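Local coordinates for protein alpha-glucosidase (Bacteroides thetaiotaomicron, PDB 5XFM) that probably hydrolyses beta-L-arabinopyranosides and alpha-galactosides as a bifunctional, calcium-binding enzyme of glycoside hydrolase family 97, at residues A[376-381]-A[386-391]; A[299-304]-A[331-336]; A[234-239]-A[248-253]. The protein carries 1 engineered substitution. One frame throughout, in Å; residues are numbered along the deposited sequence.

Interaction 1: residues A[376-381]-A[386-391]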
loop_
_atom_site.group_PDB
_atom_site.type_symbol
_atom_site.label_atom_id
_atom_site.label_comp_id
_atom_site.label_asym_id
_atom_site.label_seq_id
_atom_site.Cartn_x
_atom_site.Cartn_y
_atom_site.Cartn_z
ATOM N N VAL A 376 -21.191 -6.333 13.761
ATOM C CA VAL A 376 -21.495 -5.104 13.029
ATOM C C VAL A 376 -21.941 -4.031 14.022
ATOM O O VAL A 376 -22.352 -4.357 15.138
ATOM C CB VAL A 376 -22.606 -5.304 11.957
ATOM C CG1 VAL A 376 -22.084 -6.098 10.757
ATOM C CG2 VAL A 376 -23.844 -5.966 12.564
ATOM N N ASN A 377 -21.825 -2.762 13.621
ATOM C CA ASN A 377 -22.323 -1.629 14.410
ATOM C C ASN A 377 -21.584 -1.403 15.717
ATOM O O ASN A 377 -22.128 -0.811 16.652
ATOM C CB ASN A 377 -23.817 -1.807 14.700
ATOM C CG ASN A 377 -24.631 -1.935 13.444
ATOM O OD1 ASN A 377 -24.319 -1.305 12.437
ATOM N ND2 ASN A 377 -25.637 -2.804 13.465
ATOM N N ARG A 378 -20.337 -1.853 15.773
ATOM C CA ARG A 378 -19.520 -1.610 16.944
ATOM C C ARG A 378 -18.389 -0.596 16.687
ATOM O O ARG A 378 -17.642 -0.275 17.606
ATOM C CB ARG A 378 -18.934 -2.934 17.454
ATOM C CG ARG A 378 -19.972 -3.933 17.980
ATOM C CD ARG A 378 -20.841 -3.332 19.081
ATOM N NE ARG A 378 -21.938 -4.211 19.485
ATOM C CZ ARG A 378 -21.903 -5.060 20.514
ATOM N NH1 ARG A 378 -20.819 -5.165 21.274
ATOM N NH2 ARG A 378 -22.964 -5.805 20.787
ATOM N N MET A 379 -18.278 -0.063 15.472
ATOM C CA MET A 379 -17.127 0.796 15.136
ATOM C C MET A 379 -17.512 2.135 14.482
ATOM O O MET A 379 -16.675 3.018 14.337
ATOM C CB MET A 379 -16.149 0.057 14.208
ATOM C CG MET A 379 -15.376 -1.099 14.850
ATOM S SD MET A 379 -14.098 -0.593 16.006
ATOM C CE MET A 379 -14.421 -1.699 17.380
ATOM N N ASP A 380 -18.772 2.294 14.089
ATOM C CA ASP A 380 -19.178 3.507 13.377
ATOM C C ASP A 380 -19.678 4.596 14.321
ATOM O O ASP A 380 -19.619 5.779 14.002
ATOM C CB ASP A 380 -20.266 3.178 12.353
ATOM C CG ASP A 380 -21.508 2.574 12.993
ATOM O OD1 ASP A 380 -21.374 1.606 13.778
ATOM O OD2 ASP A 380 -22.620 3.066 12.709
ATOM N N ASN A 381 -20.148 4.192 15.494
ATOM C CA ASN A 381 -20.650 5.126 16.493
ATOM C C ASN A 381 -19.641 5.252 17.615
ATOM O O ASN A 381 -19.304 4.257 18.256
ATOM C CB ASN A 381 -22.009 4.659 17.021
ATOM C CG ASN A 381 -22.540 5.524 18.152
ATOM O OD1 ASN A 381 -22.166 5.339 19.305
ATOM N ND2 ASN A 381 -23.447 6.440 17.831
ATOM N N LYS A 386 -16.076 3.229 21.608
ATOM C CA LYS A 386 -15.240 3.368 22.789
ATOM C C LYS A 386 -15.655 2.375 23.882
ATOM O O LYS A 386 -14.801 1.815 24.569
ATOM C CB LYS A 386 -15.276 4.810 23.302
ATOM C CG LYS A 386 -14.514 5.771 22.407
ATOM C CD LYS A 386 -14.590 7.210 22.888
ATOM C CE LYS A 386 -15.989 7.767 22.776
ATOM N NZ LYS A 386 -16.100 9.122 23.383
ATOM N N ARG A 387 -16.954 2.120 24.012
ATOM C CA ARG A 387 -17.419 1.066 24.924
ATOM C C ARG A 387 -16.768 -0.287 24.573
ATOM O O ARG A 387 -16.191 -0.994 25.429
ATOM C CB ARG A 387 -18.944 0.968 24.865
ATOM C CG ARG A 387 -19.561 -0.100 25.757
ATOM C CD ARG A 387 -21.082 0.006 25.735
ATOM N NE ARG A 387 -21.514 1.301 26.254
ATOM C CZ ARG A 387 -22.320 2.140 25.611
ATOM N NH1 ARG A 387 -22.796 1.818 24.417
ATOM N NH2 ARG A 387 -22.646 3.308 26.157
ATOM N N GLU A 388 -16.831 -0.607 23.286
ATOM C CA GLU A 388 -16.252 -1.829 22.758
ATOM C C GLU A 388 -14.770 -1.918 23.065
ATOM O O GLU A 388 -14.306 -2.923 23.595
ATOM C CB GLU A 388 -16.480 -1.911 21.250
ATOM C CG GLU A 388 -16.164 -3.264 20.643
ATOM C CD GLU A 388 -17.194 -4.320 20.986
ATOM O OE1 GLU A 388 -18.330 -3.955 21.361
ATOM O OE2 GLU A 388 -16.865 -5.518 20.875
ATOM N N MET A 389 -14.048 -0.836 22.783
ATOM C CA MET A 389 -12.594 -0.796 22.914
ATOM C C MET A 389 -12.138 -0.840 24.375
ATOM O O MET A 389 -11.052 -1.336 24.684
ATOM C CB MET A 389 -12.043 0.453 22.217
ATOM C CG MET A 389 -11.966 0.330 20.694
ATOM S SD MET A 389 -11.458 1.850 19.835
ATOM C CE MET A 389 -11.575 1.311 18.127
ATOM N N LYS A 390 -12.960 -0.291 25.261
ATOM C CA LYS A 390 -12.765 -0.454 26.697
ATOM C C LYS A 390 -12.832 -1.932 27.063
ATOM O O LYS A 390 -11.984 -2.438 27.813
ATOM C CB LYS A 390 -13.819 0.334 27.483
ATOM C CG LYS A 390 -13.645 0.256 28.988
ATOM C CD LYS A 390 -13.341 1.628 29.575
ATOM C CE LYS A 390 -13.534 1.648 31.091
ATOM N NZ LYS A 390 -14.894 1.210 31.517
ATOM N N TRP A 391 -13.861 -2.614 26.555
ATOM C CA TRP A 391 -13.956 -4.064 26.768
ATOM C C TRP A 391 -12.709 -4.790 26.231
ATOM O O TRP A 391 -12.094 -5.598 26.943
ATOM C CB TRP A 391 -15.225 -4.629 26.122
ATOM C CG TRP A 391 -15.347 -6.126 26.200
ATOM C CD1 TRP A 391 -15.670 -6.864 27.306
ATOM C CD2 TRP A 391 -15.173 -7.067 25.129
ATOM N NE1 TRP A 391 -15.696 -8.205 26.991
ATOM C CE2 TRP A 391 -15.398 -8.356 25.661
ATOM C CE3 TRP A 391 -14.850 -6.947 23.775
ATOM C CZ2 TRP A 391 -15.303 -9.511 24.885
ATOM C CZ3 TRP A 391 -14.754 -8.094 23.002
ATOM C CH2 TRP A 391 -14.980 -9.360 23.560
#
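Arg378 and Glu388 meet in a salt bridge: NH1 of Arg378 donates to OE1 of Glu388 over 2.8 Å, with an N-H...O angle of 155°. The oxygen lies in the guanidinium plane, and a single N-H reaches the syn side of OE1, 18° out of the carboxylate plane; the two planes, 63° apart, do not form a flat two-pronged pair. OE1 also lies 3.4 Å from CD of Arg378, where the chain, bent at chi2, passes it. Beside this polar pair runs a sulphur-lined patch. The tip of Met379, folded back at chi2, sets its SD 3.8 Å from CE of Met389, while its own CE touches CG of Glu388 at 4.0 Å. Flexible, unbranched methionines can bend to follow one another's irregular surface. The contact belongs to the TIM-barrel domain, where the loop following strand 357-363 turns back against helix 382-395, which it leads into. Asn381 is the N-cap of that helix, its OD1 accepting from Ile384 N. Further out, Glu388 OE2 accepts from His341 NE2, so that both carboxylate oxygens are held, and Arg385 NH1 holds the carbonyl oxygen of Met379. Met389 reaches on to helix 410-425.

Interaction 2: residues A[299-304]-A[331-336]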
loop_
_atom_site.group_PDB
_atom_site.type_symbol
_atom_site.label_atom_id
_atom_site.label_comp_id
_atom_site.label_asym_id
_atom_site.label_seq_id
_atom_site.Cartn_x
_atom_site.Cartn_y
_atom_site.Cartn_z
ATOM N N TRP A 299 -4.217 -17.748 11.368
ATOM C CA TRP A 299 -5.436 -17.203 10.803
ATOM C C TRP A 299 -6.269 -18.334 10.228
ATOM O O TRP A 299 -5.971 -18.834 9.142
ATOM C CB TRP A 299 -5.081 -16.170 9.726
ATOM C CG TRP A 299 -6.241 -15.469 9.092
ATOM C CD1 TRP A 299 -7.467 -15.231 9.647
ATOM C CD2 TRP A 299 -6.270 -14.882 7.785
ATOM N NE1 TRP A 299 -8.263 -14.542 8.759
ATOM C CE2 TRP A 299 -7.551 -14.317 7.608
ATOM C CE3 TRP A 299 -5.339 -14.787 6.744
ATOM C CZ2 TRP A 299 -7.923 -13.658 6.433
ATOM C CZ3 TRP A 299 -5.713 -14.143 5.573
ATOM C CH2 TRP A 299 -6.992 -13.582 5.430
ATOM N N SER A 300 -7.278 -18.765 10.980
ATOM C CA SER A 300 -8.063 -19.940 10.608
ATOM C C SER A 300 -8.950 -19.715 9.379
ATOM O O SER A 300 -9.085 -20.603 8.536
ATOM C CB SER A 300 -8.911 -20.412 11.805
ATOM O OG SER A 300 -10.078 -19.626 11.995
ATOM N N TRP A 301 -9.540 -18.531 9.265
ATOM C CA TRP A 301 -10.548 -18.293 8.233
ATOM C C TRP A 301 -10.024 -18.391 6.795
ATOM O O TRP A 301 -10.778 -18.725 5.900
ATOM C CB TRP A 301 -11.208 -16.924 8.429
ATOM C CG TRP A 301 -12.231 -16.624 7.376
ATOM C CD1 TRP A 301 -13.563 -16.928 7.406
ATOM C CD2 TRP A 301 -11.994 -15.986 6.116
ATOM N NE1 TRP A 301 -14.172 -16.508 6.246
ATOM C CE2 TRP A 301 -13.228 -15.929 5.437
ATOM C CE3 TRP A 301 -10.857 -15.458 5.496
ATOM C CZ2 TRP A 301 -13.358 -15.359 4.170
ATOM C CZ3 TRP A 301 -10.987 -14.893 4.241
ATOM C CH2 TRP A 301 -12.228 -14.847 3.592
ATOM N N ILE A 302 -8.768 -18.043 6.544
ATOM C CA ILE A 302 -8.304 -18.024 5.155
ATOM C C ILE A 302 -8.444 -19.409 4.486
ATOM O O ILE A 302 -8.995 -19.519 3.390
ATOM C CB ILE A 302 -6.844 -17.502 5.036
ATOM C CG1 ILE A 302 -6.378 -17.546 3.582
ATOM C CG2 ILE A 302 -5.881 -18.262 5.941
ATOM C CD1 ILE A 302 -7.243 -16.742 2.646
ATOM N N LEU A 303 -8.017 -20.465 5.170
ATOM C CA LEU A 303 -8.082 -21.809 4.600
ATOM C C LEU A 303 -9.243 -22.661 5.115
ATOM O O LEU A 303 -9.691 -23.576 4.423
ATOM C CB LEU A 303 -6.763 -22.541 4.858
ATOM C CG LEU A 303 -5.630 -22.168 3.904
ATOM C CD1 LEU A 303 -4.348 -22.886 4.284
ATOM C CD2 LEU A 303 -6.034 -22.515 2.484
ATOM N N TRP A 304 -9.717 -22.378 6.326
ATOM C CA TRP A 304 -10.784 -23.175 6.926
ATOM C C TRP A 304 -12.135 -22.447 6.892
ATOM O O TRP A 304 -13.175 -23.030 7.197
ATOM C CB TRP A 304 -10.410 -23.562 8.357
ATOM C CG TRP A 304 -9.243 -24.512 8.446
ATOM C CD1 TRP A 304 -8.391 -24.869 7.436
ATOM C CD2 TRP A 304 -8.803 -25.226 9.610
ATOM N NE1 TRP A 304 -7.449 -25.757 7.901
ATOM C CE2 TRP A 304 -7.681 -25.993 9.233
ATOM C CE3 TRP A 304 -9.248 -25.291 10.935
ATOM C CZ2 TRP A 304 -7.002 -26.816 10.132
ATOM C CZ3 TRP A 304 -8.569 -26.104 11.827
ATOM C CH2 TRP A 304 -7.461 -26.860 11.420
ATOM N N ILE A 331 -8.822 -13.842 14.934
ATOM C CA ILE A 331 -10.145 -14.456 14.901
ATOM C C ILE A 331 -11.048 -13.623 13.994
ATOM O O ILE A 331 -11.257 -12.436 14.244
ATOM C CB ILE A 331 -10.752 -14.581 16.315
ATOM C CG1 ILE A 331 -9.823 -15.406 17.217
ATOM C CG2 ILE A 331 -12.143 -15.198 16.250
ATOM C CD1 ILE A 331 -10.368 -15.647 18.624
ATOM N N ASP A 332 -11.585 -14.246 12.944
ATOM C CA ASP A 332 -12.204 -13.498 11.848
ATOM C C ASP A 332 -13.713 -13.322 12.050
ATOM O O ASP A 332 -14.211 -13.480 13.165
ATOM C CB ASP A 332 -11.911 -14.191 10.517
ATOM C CG ASP A 332 -11.657 -13.202 9.377
ATOM O OD1 ASP A 332 -12.611 -12.593 8.843
ATOM O OD2 ASP A 332 -10.476 -13.042 9.013
ATOM N N ASN A 333 -14.432 -12.988 10.976
ATOM C CA ASN A 333 -15.864 -12.672 11.049
ATOM C C ASN A 333 -16.743 -13.764 11.682
ATOM O O ASN A 333 -16.349 -14.924 11.723
ATOM C CB ASN A 333 -16.400 -12.365 9.649
ATOM C CG ASN A 333 -16.169 -13.506 8.664
ATOM O OD1 ASN A 333 -15.895 -14.643 9.050
ATOM N ND2 ASN A 333 -16.297 -13.202 7.385
ATOM N N TRP A 334 -17.919 -13.346 12.161
ATOM C CA TRP A 334 -18.947 -14.155 12.842
ATOM C C TRP A 334 -18.667 -14.499 14.309
ATOM O O TRP A 334 -19.509 -15.129 14.952
ATOM C CB TRP A 334 -19.227 -15.476 12.105
ATOM C CG TRP A 334 -19.746 -15.328 10.717
ATOM C CD1 TRP A 334 -19.109 -15.684 9.562
ATOM C CD2 TRP A 334 -21.004 -14.770 10.325
ATOM N NE1 TRP A 334 -19.899 -15.395 8.478
ATOM C CE2 TRP A 334 -21.066 -14.829 8.918
ATOM C CE3 TRP A 334 -22.084 -14.228 11.026
ATOM C CZ2 TRP A 334 -22.167 -14.368 8.197
ATOM C CZ3 TRP A 334 -23.178 -13.768 10.308
ATOM C CH2 TRP A 334 -23.209 -13.839 8.907
ATOM N N TRP A 335 -17.518 -14.103 14.849
ATOM C CA TRP A 335 -17.144 -14.572 16.190
ATOM C C TRP A 335 -18.087 -14.094 17.297
ATOM O O TRP A 335 -18.303 -14.800 18.287
ATOM C CB TRP A 335 -15.706 -14.164 16.537
ATOM C CG TRP A 335 -15.470 -12.692 16.730
ATOM C CD1 TRP A 335 -14.943 -11.821 15.817
ATOM C CD2 TRP A 335 -15.712 -11.922 17.920
ATOM N NE1 TRP A 335 -14.862 -10.562 16.357
ATOM C CE2 TRP A 335 -15.327 -10.596 17.645
ATOM C CE3 TRP A 335 -16.230 -12.225 19.183
ATOM C CZ2 TRP A 335 -15.441 -9.576 18.586
ATOM C CZ3 TRP A 335 -16.347 -11.210 20.115
ATOM C CH2 TRP A 335 -15.954 -9.900 19.811
ATOM N N ASP A 336 -18.663 -12.910 17.133
ATOM C CA ASP A 336 -19.510 -12.359 18.187
ATOM C C ASP A 336 -20.803 -13.136 18.333
ATOM O O ASP A 336 -21.426 -13.128 19.390
ATOM C CB ASP A 336 -19.835 -10.896 17.911
ATOM C CG ASP A 336 -20.715 -10.730 16.695
ATOM O OD1 ASP A 336 -20.351 -11.276 15.636
ATOM O OD2 ASP A 336 -21.784 -10.093 16.802
HETATM O O HOH W 1 -9.696 -16.909 12.068
#
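Trp299 and Trp301 both swing their rings opposite the backbone nitrogen (chi1 -177° and 179°), which carries the two indoles toward Asp332. This meeting takes place just past the ends of two adjacent parallel strands, 295-299 and 328-331, of the TIM-barrel domain: the first runs directly into helix 300-304, the second into a type II turn from Asp332 to Trp335.

The central bond is that of Trp299 NE1 to Asp332 OD2, 2.7 Å long. Indole and carboxylate are only 22° apart, and OD2 sits at the edge of the ring, close to its plane, using its anti side. Tryptophan suits the spot because it offers one directed N-H from a large, otherwise apolar ring. The other oxygen, OD1, accepts from Asn333 N at 2.8 Å, also on its anti side, so the carboxylate is held through both oxygens, which restrains its rotation. Lys401 adds a long, weak ion pair to OD2.

Trp301 fills the flank. Its CB lies 3.5 Å from CB of Asp332, and OD1 of Asp332 stands over one face of its ring, toward the rim. Asn333 sets its amide perpendicular to that indole, OD1 coming within 3.7 Å of Trp301 CD1; the indole N-H itself goes to Asp306 OD1. Trp301 also leans on Glu458, a calcium ligand, and its side chain is about 7 Å from the metal, placing this buried contact next to the calcium site. A water joined to Ser300 OG at 2.7 Å also accepts a weak bond from Asp332 N, 3.4 Å away.

Interaction 3: residues A[234-239]-A[248-253]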
loop_
_atom_site.group_PDB
_atom_site.type_symbol
_atom_site.label_atom_id
_atom_site.label_comp_id
_atom_site.label_asym_id
_atom_site.label_seq_id
_atom_site.Cartn_x
_atom_site.Cartn_y
_atom_site.Cartn_z
ATOM N N VAL A 234 -6.756 14.193 -11.707
ATOM C CA VAL A 234 -7.140 13.843 -10.352
ATOM C C VAL A 234 -8.657 13.922 -10.219
ATOM O O VAL A 234 -9.256 14.973 -10.452
ATOM C CB VAL A 234 -6.483 14.772 -9.322
ATOM C CG1 VAL A 234 -7.057 14.503 -7.919
ATOM C CG2 VAL A 234 -4.970 14.589 -9.342
ATOM N N ALA A 235 -9.279 12.800 -9.877
ATOM C CA ALA A 235 -10.726 12.745 -9.741
ATOM C C ALA A 235 -11.125 12.519 -8.290
ATOM O O ALA A 235 -10.460 11.770 -7.568
ATOM C CB ALA A 235 -11.303 11.644 -10.630
ATOM N N PHE A 236 -12.221 13.150 -7.873
ATOM C CA PHE A 236 -12.748 12.982 -6.525
ATOM C C PHE A 236 -13.676 11.760 -6.501
ATOM O O PHE A 236 -14.052 11.259 -7.564
ATOM C CB PHE A 236 -13.484 14.252 -6.083
ATOM C CG PHE A 236 -12.576 15.410 -5.788
ATOM C CD1 PHE A 236 -11.208 15.221 -5.645
ATOM C CD2 PHE A 236 -13.087 16.697 -5.682
ATOM C CE1 PHE A 236 -10.370 16.290 -5.388
ATOM C CE2 PHE A 236 -12.253 17.770 -5.424
ATOM C CZ PHE A 236 -10.893 17.565 -5.277
ATOM N N PRO A 237 -14.045 11.270 -5.299
ATOM C CA PRO A 237 -14.892 10.070 -5.242
ATOM C C PRO A 237 -16.240 10.228 -5.944
ATOM O O PRO A 237 -16.728 11.345 -6.126
ATOM C CB PRO A 237 -15.088 9.839 -3.733
ATOM C CG PRO A 237 -14.620 11.095 -3.059
ATOM C CD PRO A 237 -13.592 11.686 -3.960
ATOM N N MET A 238 -16.824 9.103 -6.350
ATOM C CA MET A 238 -18.125 9.100 -7.000
ATOM C C MET A 238 -19.252 9.315 -5.990
ATOM O O MET A 238 -19.168 8.859 -4.856
ATOM C CB MET A 238 -18.324 7.788 -7.758
ATOM C CG MET A 238 -17.221 7.521 -8.769
ATOM S SD MET A 238 -17.179 5.814 -9.324
ATOM C CE MET A 238 -16.754 4.972 -7.804
ATOM N N ALA A 239 -20.301 10.012 -6.417
ATOM C CA ALA A 239 -21.422 10.334 -5.557
ATOM C C ALA A 239 -22.125 9.083 -5.032
ATOM O O ALA A 239 -22.657 9.076 -3.924
ATOM C CB ALA A 239 -22.413 11.221 -6.309
ATOM N N VAL A 248 -19.481 14.683 -2.171
ATOM C CA VAL A 248 -18.225 14.378 -2.856
ATOM C C VAL A 248 -17.114 15.407 -2.608
ATOM O O VAL A 248 -15.974 15.051 -2.305
ATOM C CB VAL A 248 -18.456 14.265 -4.377
ATOM C CG1 VAL A 248 -17.135 14.303 -5.142
ATOM C CG2 VAL A 248 -19.251 13.019 -4.695
ATOM N N ALA A 249 -17.443 16.686 -2.716
ATOM C CA ALA A 249 -16.418 17.732 -2.621
ATOM C C ALA A 249 -15.906 17.903 -1.194
ATOM O O ALA A 249 -16.694 18.020 -0.256
ATOM C CB ALA A 249 -16.952 19.049 -3.141
ATOM N N PRO A 250 -14.576 17.860 -1.024
ATOM C CA PRO A 250 -13.915 18.014 0.274
ATOM C C PRO A 250 -13.960 19.451 0.793
ATOM O O PRO A 250 -13.885 20.409 0.025
ATOM C CB PRO A 250 -12.476 17.587 -0.019
ATOM C CG PRO A 250 -12.286 17.930 -1.444
ATOM C CD PRO A 250 -13.600 17.619 -2.101
ATOM N N ALA A 251 -14.060 19.587 2.105
ATOM C CA ALA A 251 -14.209 20.880 2.736
ATOM C C ALA A 251 -13.242 20.979 3.899
ATOM O O ALA A 251 -13.017 19.990 4.595
ATOM C CB ALA A 251 -15.635 21.083 3.202
ATOM N N PHE A 252 -12.642 22.151 4.095
ATOM C CA PHE A 252 -11.746 22.331 5.236
ATOM C C PHE A 252 -11.603 23.786 5.667
ATOM O O PHE A 252 -12.126 24.697 5.023
ATOM C CB PHE A 252 -10.366 21.727 4.940
ATOM C CG PHE A 252 -9.804 22.103 3.603
ATOM C CD1 PHE A 252 -10.093 21.342 2.475
ATOM C CD2 PHE A 252 -8.977 23.205 3.472
ATOM C CE1 PHE A 252 -9.570 21.679 1.244
ATOM C CE2 PHE A 252 -8.449 23.551 2.242
ATOM C CZ PHE A 252 -8.745 22.786 1.127
ATOM N N ALA A 253 -10.927 23.985 6.795
ATOM C CA ALA A 253 -10.722 25.314 7.357
ATOM C C ALA A 253 -9.643 26.108 6.616
ATOM O O ALA A 253 -8.682 25.536 6.103
ATOM C CB ALA A 253 -10.364 25.201 8.827
#
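Val248 pushes its two methyl groups against the backbone and side chains of 236-239, the main bump in this contact. The site lies in the N-terminal domain, a beta-sandwich region of the galactose mutarotase clan, where strands 231-235 and 251-253 both pair with strand 136-147. The single connection between them, 236-250, folds back so that its two ends meet.

The branches of Val248 straddle the carbonyl oxygen of Pro237. CG1 comes to 3.1 Å from that oxygen and CG2 to 3.3 Å, a tight fit. With chi1 at 166°, CG1 points on to the CB of Phe236, at 3.8 Å, while CG2 rests against CA of Ala239 at 3.6 Å. A beta-branched residue suits the place, since one short stem sends a methyl into each neighbouring dip, and the small Ala239 lets CG2 come close at the solvent-exposed side.

Beyond Val248 a second fit takes over. Pro250 points its CG edge at one face of the Phe236 ring, the side chains crossing at about a right angle. Its CD is 3.6 Å from CE2 of Phe236 and its CG 4.0 Å from the same carbon, consistent with a CH-pi contact. The compact proline ring offers a firm knob to the flat aromatic surface. No hydrogen bond joins the two segments, but both are tied to the barrel domain: Ala251 N gives its hydrogen to Gln410 OE1, and Lys409 NZ binds Ala239 O. At the outer edge of the contact, CB of Ala239 meets CG2 of Val248 at 4.0 Å.

Interactions 1 and 2 both belong to the barrel domain and touch, Trp391 CZ3 lying 3.9 Å from Trp335 CH2, although their centres are 19 Å apart. Interaction 2 joins the ends of two adjacent strands near the calcium, and interaction 1 folds a later strand-to-helix loop onto its own helix. Both are buried and turn on a carboxylate, but 299-304 with 331-336 uses an indole N-H where 376-381 with 386-391 uses a guanidinium. Interaction 3, in the N-terminal domain and about 17 Å from interaction 1 at nearest atoms, is partly buried and joins the two ends of one strand-to-strand connection, with no hydrogen bond between the segments and mostly apolar contacts.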